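Local atomic coordinates of glucosamine kinase (Streptacidiphilus jiangxiensis, PDB entry 6HWJ), a protein that catalyses the ATP- and magnesium-dependent phosphorylation of D-glucosamine to D-glucosamine 6-phosphate, and acts to a lesser extent on glucose. Residues Gln305-Asp310 / Ala314-Asp319. Numbering follows the deposited sequence.
With MG (magnesium ion), chain C; MG (magnesium ion), chain F.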
loop_
_atom_site.group_PDB
_atom_site.type_symbol
_atom_site.label_atom_id
_atom_site.label_comp_id
_atom_site.label_asym_id
_atom_site.label_seq_id
_atom_site.Cartn_x
_atom_site.Cartn_y
_atom_site.Cartn_z
ATOM N N GLN A 305 -7.404 -0.908 -2.483
ATOM C CA GLN A 305 -6.142 -0.824 -3.203
ATOM C C GLN A 305 -6.272 -1.369 -4.622
ATOM O O GLN A 305 -5.265 -1.496 -5.320
ATOM C CB GLN A 305 -5.045 -1.598 -2.478
ATOM C CG GLN A 305 -4.939 -1.340 -0.973
ATOM C CD GLN A 305 -4.425 0.043 -0.646
ATOM O OE1 GLN A 305 -4.672 1.012 -1.380
ATOM N NE2 GLN A 305 -3.683 0.149 0.467
ATOM N N ILE A 306 -7.481 -1.735 -5.043
ATOM C CA ILE A 306 -7.701 -2.315 -6.372
ATOM C C ILE A 306 -8.539 -1.347 -7.189
ATOM O O ILE A 306 -9.707 -1.087 -6.860
ATOM C CB ILE A 306 -8.385 -3.693 -6.301
ATOM C CG1 ILE A 306 -7.644 -4.631 -5.334
ATOM C CG2 ILE A 306 -8.452 -4.297 -7.711
ATOM C CD1 ILE A 306 -6.257 -5.060 -5.788
ATOM N N LEU A 307 -7.955 -0.838 -8.268
ATOM C CA LEU A 307 -8.680 -0.049 -9.245
ATOM C C LEU A 307 -9.291 -0.969 -10.300
ATOM O O LEU A 307 -8.683 -1.970 -10.683
ATOM C CB LEU A 307 -7.747 0.951 -9.906
ATOM C CG LEU A 307 -6.947 1.815 -8.925
ATOM C CD1 LEU A 307 -5.950 2.686 -9.683
ATOM C CD2 LEU A 307 -7.855 2.663 -8.070
ATOM N N ARG A 308 -10.503 -0.628 -10.759
ATOM C CA ARG A 308 -11.169 -1.377 -11.816
ATOM C C ARG A 308 -11.746 -0.421 -12.845
ATOM O O ARG A 308 -12.416 0.548 -12.481
ATOM C CB ARG A 308 -12.289 -2.270 -11.257
ATOM C CG ARG A 308 -12.819 -3.237 -12.280
ATOM C CD ARG A 308 -13.860 -4.164 -11.719
ATOM N NE ARG A 308 -15.164 -3.537 -11.580
ATOM C CZ ARG A 308 -16.239 -4.158 -11.098
ATOM N NH1 ARG A 308 -17.383 -3.514 -10.999
ATOM N NH2 ARG A 308 -16.163 -5.430 -10.728
ATOM N N ALA A 309 -11.475 -0.686 -14.122
ATOM C CA ALA A 309 -12.102 0.037 -15.222
ATOM C C ALA A 309 -12.165 -0.865 -16.450
ATOM O O ALA A 309 -11.166 -1.485 -16.820
ATOM C CB ALA A 309 -11.322 1.323 -15.550
ATOM N N ASP A 310 -13.331 -0.932 -17.079
ATOM C CA ASP A 310 -13.505 -1.704 -18.318
ATOM C C ASP A 310 -13.048 -3.158 -18.154
ATOM O O ASP A 310 -12.458 -3.753 -19.054
ATOM C CB ASP A 310 -12.751 -1.051 -19.473
ATOM C CG ASP A 310 -13.066 0.418 -19.616
ATOM O OD1 ASP A 310 -14.259 0.782 -19.559
ATOM O OD2 ASP A 310 -12.111 1.203 -19.763
ATOM N N ALA A 314 -6.306 -3.297 -11.349
ATOM C CA ALA A 314 -4.970 -2.744 -11.140
ATOM C C ALA A 314 -4.751 -2.502 -9.651
ATOM O O ALA A 314 -5.504 -1.747 -9.041
ATOM C CB ALA A 314 -4.809 -1.431 -11.919
ATOM N N VAL A 315 -3.723 -3.131 -9.075
ATOM C CA VAL A 315 -3.404 -2.956 -7.658
ATOM C C VAL A 315 -2.440 -1.786 -7.519
ATOM O O VAL A 315 -1.561 -1.566 -8.375
ATOM C CB VAL A 315 -2.838 -4.249 -7.046
ATOM C CG1 VAL A 315 -1.631 -4.735 -7.806
ATOM C CG2 VAL A 315 -2.465 -4.000 -5.549
ATOM N N VAL A 316 -2.627 -0.993 -6.461
ATOM C CA VAL A 316 -1.764 0.150 -6.182
ATOM C C VAL A 316 -1.398 0.152 -4.701
ATOM O O VAL A 316 -1.863 -0.690 -3.934
ATOM C CB VAL A 316 -2.427 1.480 -6.566
ATOM C CG1 VAL A 316 -2.744 1.510 -8.041
ATOM C CG2 VAL A 316 -3.703 1.672 -5.771
ATOM N N ASP A 317 -0.536 1.108 -4.317
ATOM C CA ASP A 317 -0.228 1.412 -2.907
ATOM C C ASP A 317 0.663 0.341 -2.283
ATOM O O ASP A 317 0.196 -0.481 -1.492
ATOM C CB ASP A 317 -1.543 1.558 -2.131
ATOM C CG ASP A 317 -1.374 2.334 -0.818
ATOM O OD1 ASP A 317 -0.236 2.437 -0.321
ATOM O OD2 ASP A 317 -2.404 2.836 -0.295
ATOM N N PHE A 318 1.959 0.371 -2.604
ATOM C CA PHE A 318 2.916 -0.623 -2.146
ATOM C C PHE A 318 3.874 -0.111 -1.062
ATOM O O PHE A 318 4.969 -0.669 -0.897
ATOM C CB PHE A 318 3.713 -1.137 -3.338
ATOM C CG PHE A 318 2.951 -2.129 -4.188
ATOM C CD1 PHE A 318 2.863 -3.449 -3.806
ATOM C CD2 PHE A 318 2.324 -1.724 -5.351
ATOM C CE1 PHE A 318 2.166 -4.364 -4.573
ATOM C CE2 PHE A 318 1.624 -2.630 -6.119
ATOM C CZ PHE A 318 1.549 -3.948 -5.731
ATOM N N ASP A 319 3.467 0.917 -0.311
ATOM C CA ASP A 319 4.316 1.488 0.730
ATOM C C ASP A 319 4.385 0.631 1.987
ATOM O O ASP A 319 5.250 0.873 2.835
ATOM C CB ASP A 319 3.801 2.875 1.132
ATOM C CG ASP A 319 4.060 3.917 0.079
ATOM O OD1 ASP A 319 5.029 3.758 -0.690
ATOM O OD2 ASP A 319 3.291 4.898 0.023
HETATM MG MG MG C . -4.515 3.009 -0.811
HETATM MG MG MG F . 0.223 3.620 1.469
HETATM O O HOH W 1 -1.839 3.660 2.013
HETATM O O HOH W 2 -6.697 3.073 -1.159
HETATM O O HOH W 3 -4.508 3.497 -2.794
HETATM O O HOH W 4 -4.744 5.167 -0.743
HETATM O O HOH W 5 -0.106 1.578 2.208
#
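D317 OD2 is gripped by three groups: a magnesium ion at 2.2 Å, the amide of Q305, and a water that donates to it. The same ion takes Q305 OE1 at 2.1 Å, and three waters complete the five ligands modelled around it. Q305, its chain bent at chi2 (-70°), crosses the D317 carboxylate obliquely, the amide and carboxylate planes 76° apart. Q305 NE2 gives D317 OD2 only a weak, bent bond of 3.1 Å; its stronger partner is the backbone carbonyl of D300, a glucosamine-binding residue, a bond consistent with OE1 rather than NE2 being turned to the metal. The D317 carboxylate bridges two ions, OD1 binding the second magnesium at 2.2 Å. The water on OD2 is also a ligand of that second ion.

The two segments belong to an antiparallel hairpin of strands 306-309 and 312-315. L307 and A314 form a hydrogen-bonded pair, with L307 N to A314 O at 2.7 Å and a return bond from A314 N to L307 O, while V316 N reaches Q305 O at 2.9 Å. I306 CD1 packs on V315 CB on one face; L307 and A314 share the other, and L307 CD1 also meets V316 CG1, the two side chains at about a right angle. The hairpin thus brings Q305 and D317, which lie just beyond its paired strands, to one magnesium ion, and the shared metal probably offsets the repulsion between their oxygens.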